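Local coordinates for protein homocitrate synthase (Sulfolobus acidocaldarius, PDB 6KTQ) that catalyses the aldol-type condensation of 2-oxoglutarate with acetyl-CoA to homocitrate, the first step of lysine biosynthesis by the alpha-aminoadipate pathway, at residues I124-G129 against E152-A157; R111-G116 against K158-K163. One frame throughout, in Å; residues are numbered along the deposited sequence.

From the N terminus, the chain first runs through residues 111-116 of helix 110-118, then turns into strand 123-129, which supplies residues 124-129 of contact 1. Helix 132-138 intervenes before helix 143-159 brings residues 152-157 back antiparallel to that strand and closes the loop of contact 1. The same helix ends just beyond, and its last residues and the loop leading into strand 163-169 (158-163) return to helix 110-118, closing the longer loop of contact 2. Contact 1 is thus nested inside contact 2. Together they tie two neighbouring outer helices and the strand between them into one sector of the beta/alpha barrel, beside bound coenzyme A.

Contact 1. Residues I124-G129 against E152-A157. With COA (coenzyme A), chain E.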
loop_
_atom_site.group_PDB
_atom_site.type_symbol
_atom_site.label_atom_id
_atom_site.label_comp_id
_atom_site.label_asym_id
_atom_site.label_seq_id
_atom_site.Cartn_x
_atom_site.Cartn_y
_atom_site.Cartn_z
ATOM N N ILE A 124 -27.009 10.196 9.961
ATOM C CA ILE A 124 -27.156 10.042 11.407
ATOM C C ILE A 124 -25.989 9.193 11.885
ATOM O O ILE A 124 -25.761 8.114 11.370
ATOM C CB ILE A 124 -28.525 9.403 11.789
ATOM C CG1 ILE A 124 -29.676 10.393 11.495
ATOM C CG2 ILE A 124 -28.545 8.981 13.251
ATOM C CD1 ILE A 124 -31.080 9.840 11.704
ATOM N N ALA A 125 -25.221 9.713 12.842
ATOM C CA ALA A 125 -24.070 9.007 13.410
ATOM C C ALA A 125 -24.406 8.483 14.772
ATOM O O ALA A 125 -24.488 9.252 15.739
ATOM C CB ALA A 125 -22.862 9.928 13.499
ATOM N N ILE A 126 -24.617 7.176 14.856
ATOM C CA ILE A 126 -24.932 6.538 16.122
ATOM C C ILE A 126 -23.648 6.062 16.734
ATOM O O ILE A 126 -22.869 5.356 16.083
ATOM C CB ILE A 126 -25.883 5.338 15.959
ATOM C CG1 ILE A 126 -27.246 5.801 15.421
ATOM C CG2 ILE A 126 -26.048 4.643 17.292
ATOM C CD1 ILE A 126 -28.141 4.664 14.968
ATOM N N PHE A 127 -23.429 6.453 17.981
ATOM C CA PHE A 127 -22.232 6.055 18.706
ATOM C C PHE A 127 -22.532 5.065 19.810
ATOM O O PHE A 127 -23.613 5.078 20.377
ATOM C CB PHE A 127 -21.479 7.289 19.254
ATOM C CG PHE A 127 -22.284 8.155 20.185
ATOM C CD1 PHE A 127 -23.058 9.208 19.688
ATOM C CD2 PHE A 127 -22.219 7.957 21.557
ATOM C CE1 PHE A 127 -23.783 10.017 20.546
ATOM C CE2 PHE A 127 -22.931 8.760 22.424
ATOM C CZ PHE A 127 -23.718 9.782 21.926
ATOM N N TYR A 128 -21.577 4.183 20.089
ATOM C CA TYR A 128 -21.657 3.296 21.239
ATOM C C TYR A 128 -20.257 2.884 21.612
ATOM O O TYR A 128 -19.397 2.711 20.748
ATOM C CB TYR A 128 -22.508 2.049 20.914
ATOM C CG TYR A 128 -23.225 1.411 22.088
ATOM C CD1 TYR A 128 -24.508 1.828 22.462
ATOM C CD2 TYR A 128 -22.649 0.362 22.799
ATOM C CE1 TYR A 128 -25.173 1.227 23.543
ATOM C CE2 TYR A 128 -23.301 -0.239 23.876
ATOM C CZ TYR A 128 -24.555 0.191 24.238
ATOM O OH TYR A 128 -25.174 -0.402 25.309
ATOM N N GLY A 129 -20.054 2.675 22.904
ATOM C CA GLY A 129 -18.752 2.365 23.452
ATOM C C GLY A 129 -18.571 0.870 23.403
ATOM O O GLY A 129 -19.342 0.153 24.009
ATOM N N GLU A 152 -30.185 -3.117 16.347
ATOM C CA GLU A 152 -31.567 -2.605 16.327
ATOM C C GLU A 152 -31.607 -1.119 16.013
ATOM O O GLU A 152 -32.391 -0.655 15.173
ATOM C CB GLU A 152 -32.260 -2.883 17.658
ATOM C CG GLU A 152 -32.546 -4.364 17.838
ATOM C CD GLU A 152 -33.141 -4.721 19.191
ATOM O OE1 GLU A 152 -33.364 -5.936 19.408
ATOM O OE2 GLU A 152 -33.384 -3.804 20.021
ATOM N N THR A 153 -30.739 -0.361 16.676
ATOM C CA THR A 153 -30.766 1.080 16.517
ATOM C C THR A 153 -30.271 1.479 15.164
ATOM O O THR A 153 -30.845 2.365 14.552
ATOM C CB THR A 153 -29.991 1.806 17.630
ATOM O OG1 THR A 153 -28.704 1.214 17.794
ATOM C CG2 THR A 153 -30.740 1.688 18.931
ATOM N N VAL A 154 -29.226 0.826 14.661
ATOM C CA VAL A 154 -28.773 1.137 13.297
ATOM C C VAL A 154 -29.836 0.797 12.251
ATOM O O VAL A 154 -30.052 1.560 11.303
ATOM C CB VAL A 154 -27.447 0.429 12.940
ATOM C CG1 VAL A 154 -27.200 0.475 11.442
ATOM C CG2 VAL A 154 -26.286 1.068 13.713
ATOM N N SER A 155 -30.492 -0.346 12.408
ATOM C CA SER A 155 -31.615 -0.704 11.504
ATOM C C SER A 155 -32.767 0.282 11.574
ATOM O O SER A 155 -33.282 0.734 10.534
ATOM C CB SER A 155 -32.148 -2.096 11.829
ATOM O OG SER A 155 -31.221 -3.071 11.409
ATOM N N TYR A 156 -33.175 0.606 12.799
ATOM C CA TYR A 156 -34.224 1.595 13.010
ATOM C C TYR A 156 -33.898 2.896 12.279
ATOM O O TYR A 156 -34.750 3.430 11.552
ATOM C CB TYR A 156 -34.431 1.846 14.508
ATOM C CG TYR A 156 -35.616 2.735 14.845
ATOM C CD1 TYR A 156 -36.917 2.364 14.507
ATOM C CD2 TYR A 156 -35.437 3.938 15.527
ATOM C CE1 TYR A 156 -37.998 3.177 14.821
ATOM C CE2 TYR A 156 -36.507 4.752 15.842
ATOM C CZ TYR A 156 -37.784 4.367 15.492
ATOM O OH TYR A 156 -38.841 5.185 15.814
ATOM N N ALA A 157 -32.667 3.399 12.438
ATOM C CA ALA A 157 -32.293 4.673 11.813
ATOM C C ALA A 157 -32.351 4.554 10.303
ATOM O O ALA A 157 -32.873 5.439 9.609
ATOM C CB ALA A 157 -30.885 5.102 12.250
HETATM N N1A COA E . -26.338 4.823 23.621
HETATM C C2A COA E . -27.324 4.689 24.552
HETATM N N3A COA E . -27.222 5.168 25.827
HETATM C C4A COA E . -26.103 5.788 26.249
HETATM C C5A COA E . -25.001 5.975 25.301
HETATM C C6A COA E . -25.176 5.436 23.937
HETATM N N6A COA E . -24.181 5.582 23.043
HETATM N N7A COA E . -24.030 6.630 25.965
HETATM C C8A COA E . -24.467 6.840 27.242
HETATM N N9A COA E . -25.693 6.326 27.397
HETATM C C1B COA E . -26.557 6.435 28.582
HETATM C C2B COA E . -25.965 5.955 29.879
HETATM O O2B COA E . -26.028 4.550 30.040
HETATM C C3B COA E . -26.874 6.691 30.837
HETATM O O3B COA E . -28.187 6.180 30.885
HETATM P P3B COA E . -28.964 6.147 32.286
HETATM O O7A COA E . -29.925 5.046 32.025
HETATM O O8A COA E . -29.548 7.542 32.374
HETATM O O9A COA E . -27.938 5.857 33.331
HETATM C C4B COA E . -26.964 8.068 30.233
HETATM O O4B COA E . -26.825 7.835 28.809
HETATM C C5B COA E . -25.863 8.756 31.029
HETATM O O5B COA E . -25.795 10.114 30.902
HETATM P P1A COA E . -26.560 11.310 31.655
HETATM O O1A COA E . -25.737 12.311 30.932
HETATM O O2A COA E . -26.562 11.266 33.160
HETATM O O3A COA E . -28.041 11.110 31.053
HETATM P P2A COA E . -29.146 12.214 30.800
HETATM O O4A COA E . -29.300 13.060 32.037
HETATM O O5A COA E . -30.317 11.513 30.171
HETATM O O6A COA E . -28.564 13.122 29.624
HETATM C CBP COA E . -27.724 13.641 27.420
HETATM C CCP COA E . -28.251 12.542 28.348
HETATM C CDP COA E . -27.340 13.064 26.049
HETATM C CEP COA E . -28.829 14.686 27.220
HETATM C CAP COA E . -26.537 14.296 28.133
HETATM O OAP COA E . -25.569 13.344 28.596
HETATM C C9P COA E . -25.847 15.270 27.235
HETATM O O9P COA E . -26.415 16.297 26.943
HETATM N N8P COA E . -24.635 14.906 26.807
HETATM C C7P COA E . -23.803 15.713 25.934
HETATM C C6P COA E . -23.524 14.967 24.620
HETATM C C5P COA E . -22.653 13.757 24.898
HETATM O O5P COA E . -22.570 13.305 26.049
HETATM N N4P COA E . -22.018 13.220 23.846
HETATM C C3P COA E . -21.232 11.997 24.011
HETATM C C2P COA E . -20.331 11.658 22.836
HETATM S S1P COA E . -19.672 10.002 23.199
#
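Ile126 carries the contact with helix 152-157, reaching Thr153, Val154 and Ala157 from the middle of strand 124-129. The strand begins with Ile124, which also turns its side chain to the helix but stops short of touching it. Ala125 faces the other way, a small residue packed against Val103 and Arg165 of the flanking strands. At Ile126 CG1 lies anti to the carbonyl carbon (chi1 -64°) and the extended branch brings CD1 onto the helix. There CD1 meets Thr153 through its backbone O, at 3.6 Å. The same methyl lies 3.9 Å from Ala157 CB and also touches Val154 CG2. The long branched side chain spans from strand to helix, and the small Ala157 probably permits the close approach. Phe127 faces away from the helix; C2P of coenzyme A's thiol arm lies 3.9 Å above one face of its ring, displaced toward the rim. Phe127 O accepts a 2.8 Å hydrogen bond from N6A of the adenine. Tyr128 meets the same base obliquely, its CD1 3.7 Å from N1A, and its ring stacks on His139. Strand and helix run antiparallel (174°) because helix 143-159 is the return of the beta-alpha-beta crossover from strand 123-129 to strand 163-169. Strands 101-106 and 163-169 flank strand 124-129 in the barrel wall, and Ile113 of helix 110-118 packs against Thr153 and Ala157.

Contact 2. Residues R111-G116 against K158-K163; sequences RDIEVG and KSHGVK
His160 meets Ile113 and Glu114 of helix 110-118 with the far end of its ring. From the backbone, CB points toward that helix, and CG stands anti to the carbonyl carbon (chi1 -67°), which carries the imidazole to Ile113 and Glu114. ND1 turns back to its own chain and is hydrogen-bonded to Tyr156 O, and the ring also packs edge-to-face with the Tyr156 ring, which together restrain its rotation. Farther out, CE1 comes 4.3 Å from CG2, the methyl offered by the buried Ile113. NE2 lies 4.4 Å from Glu114 CG; both approaches are oblique to the ring. Directly after His160, Gly161 leaves the helix with a positive phi (74°), a backbone shape glycine adopts easily. Glu114 suits its place by offering aliphatic CG here while its carboxylate has other partners: OE2 is hydrogen-bonded to Tyr156 OH, and Arg111 NE gives OE1, in the guanidinium plane, a weak hydrogen bond of 3.4 Å, part of a salt bridge. Glu114 OE2 and His160 NE2 remain 5.9 Å apart. The contact is therefore a loose van der Waals one without a direct polar bond; the nearby carboxylate might favour a protonated imidazole, but Tyr156, through its OH to Glu114 and backbone O to His160, gives a polar link between the two.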
loop_
_atom_site.group_PDB
_atom_site.type_symbol
_atom_site.label_atom_id
_atom_site.label_comp_id
_atom_site.label_asym_id
_atom_site.label_seq_id
_atom_site.Cartn_x
_atom_site.Cartn_y
_atom_site.Cartn_z
ATOM N N ARG A 111 -35.426 7.649 20.678
ATOM C CA ARG A 111 -35.662 9.097 20.733
ATOM C C ARG A 111 -34.645 9.869 19.882
ATOM O O ARG A 111 -35.026 10.518 18.912
ATOM C CB ARG A 111 -35.634 9.602 22.181
ATOM C CG ARG A 111 -36.104 11.041 22.368
ATOM C CD ARG A 111 -37.619 11.172 22.291
ATOM N NE ARG A 111 -38.142 11.277 20.921
ATOM C CZ ARG A 111 -38.561 12.405 20.328
ATOM N NH1 ARG A 111 -38.537 13.580 20.958
ATOM N NH2 ARG A 111 -39.022 12.358 19.077
ATOM N N ASP A 112 -33.358 9.783 20.233
ATOM C CA ASP A 112 -32.302 10.504 19.482
ATOM C C ASP A 112 -32.432 10.265 17.994
ATOM O O ASP A 112 -32.389 11.211 17.202
ATOM C CB ASP A 112 -30.899 10.081 19.919
ATOM C CG ASP A 112 -30.558 10.557 21.271
ATOM O OD1 ASP A 112 -31.496 10.936 21.995
ATOM O OD2 ASP A 112 -29.355 10.563 21.621
ATOM N N ILE A 113 -32.613 8.998 17.616
ATOM C CA ILE A 113 -32.707 8.628 16.200
ATOM C C ILE A 113 -33.899 9.307 15.506
ATOM O O ILE A 113 -33.747 9.893 14.425
ATOM C CB ILE A 113 -32.757 7.096 16.032
ATOM C CG1 ILE A 113 -31.386 6.499 16.357
ATOM C CG2 ILE A 113 -33.153 6.718 14.608
ATOM C CD1 ILE A 113 -31.407 5.054 16.794
ATOM N N GLU A 114 -35.068 9.248 16.141
ATOM C CA GLU A 114 -36.280 9.910 15.620
ATOM C C GLU A 114 -36.071 11.414 15.449
ATOM O O GLU A 114 -36.495 12.006 14.449
ATOM C CB GLU A 114 -37.468 9.670 16.559
ATOM C CG GLU A 114 -37.980 8.233 16.561
ATOM C CD GLU A 114 -38.632 7.832 17.882
ATOM O OE1 GLU A 114 -38.806 8.702 18.762
ATOM O OE2 GLU A 114 -38.954 6.642 18.054
ATOM N N VAL A 115 -35.393 12.025 16.412
ATOM C CA VAL A 115 -35.092 13.445 16.322
ATOM C C VAL A 115 -34.187 13.698 15.115
ATOM O O VAL A 115 -34.492 14.526 14.249
ATOM C CB VAL A 115 -34.446 13.965 17.614
ATOM C CG1 VAL A 115 -34.009 15.408 17.438
ATOM C CG2 VAL A 115 -35.420 13.851 18.785
ATOM N N GLY A 116 -33.091 12.944 15.038
ATOM C CA GLY A 116 -32.199 13.014 13.882
ATOM C C GLY A 116 -32.951 12.871 12.575
ATOM O O GLY A 116 -32.718 13.622 11.643
ATOM N N LYS A 158 -31.793 3.461 9.803
ATOM C CA LYS A 158 -31.810 3.136 8.375
ATOM C C LYS A 158 -33.220 3.204 7.779
ATOM O O LYS A 158 -33.442 3.808 6.713
ATOM C CB LYS A 158 -31.310 1.702 8.182
ATOM C CG LYS A 158 -30.164 1.519 7.227
ATOM C CD LYS A 158 -30.469 1.956 5.813
ATOM C CE LYS A 158 -29.646 3.156 5.398
ATOM N NZ LYS A 158 -29.053 2.889 4.061
ATOM N N SER A 159 -34.165 2.571 8.478
ATOM C CA SER A 159 -35.540 2.468 7.996
ATOM C C SER A 159 -36.233 3.832 7.831
ATOM O O SER A 159 -37.242 3.914 7.155
ATOM C CB SER A 159 -36.358 1.523 8.877
ATOM O OG SER A 159 -36.489 2.021 10.199
ATOM N N HIS A 160 -35.678 4.910 8.389
ATOM C CA HIS A 160 -36.185 6.259 8.081
ATOM C C HIS A 160 -35.703 6.788 6.726
ATOM O O HIS A 160 -36.051 7.898 6.345
ATOM C CB HIS A 160 -35.792 7.270 9.163
ATOM C CG HIS A 160 -36.442 7.030 10.492
ATOM N ND1 HIS A 160 -36.073 5.998 11.330
ATOM C CD2 HIS A 160 -37.410 7.716 11.146
ATOM C CE1 HIS A 160 -36.796 6.051 12.435
ATOM N NE2 HIS A 160 -37.611 7.087 12.350
ATOM N N GLY A 161 -34.895 6.020 6.005
ATOM C CA GLY A 161 -34.346 6.480 4.733
ATOM C C GLY A 161 -33.236 7.508 4.868
ATOM O O GLY A 161 -33.105 8.399 4.033
ATOM N N VAL A 162 -32.427 7.401 5.911
ATOM C CA VAL A 162 -31.249 8.258 6.029
ATOM C C VAL A 162 -30.006 7.388 6.112
ATOM O O VAL A 162 -30.065 6.301 6.673
ATOM C CB VAL A 162 -31.337 9.179 7.250
ATOM C CG1 VAL A 162 -31.223 8.392 8.550
ATOM C CG2 VAL A 162 -30.265 10.249 7.181
ATOM N N LYS A 163 -28.894 7.884 5.562
ATOM C CA LYS A 163 -27.598 7.211 5.681
ATOM C C LYS A 163 -27.150 7.141 7.130
ATOM O O LYS A 163 -27.371 8.081 7.899
ATOM C CB LYS A 163 -26.554 7.903 4.817
ATOM C CG LYS A 163 -26.794 7.644 3.333
ATOM C CD LYS A 163 -25.693 8.186 2.428
ATOM C CE LYS A 163 -25.958 9.611 1.953
ATOM N NZ LYS A 163 -25.809 10.634 3.029
#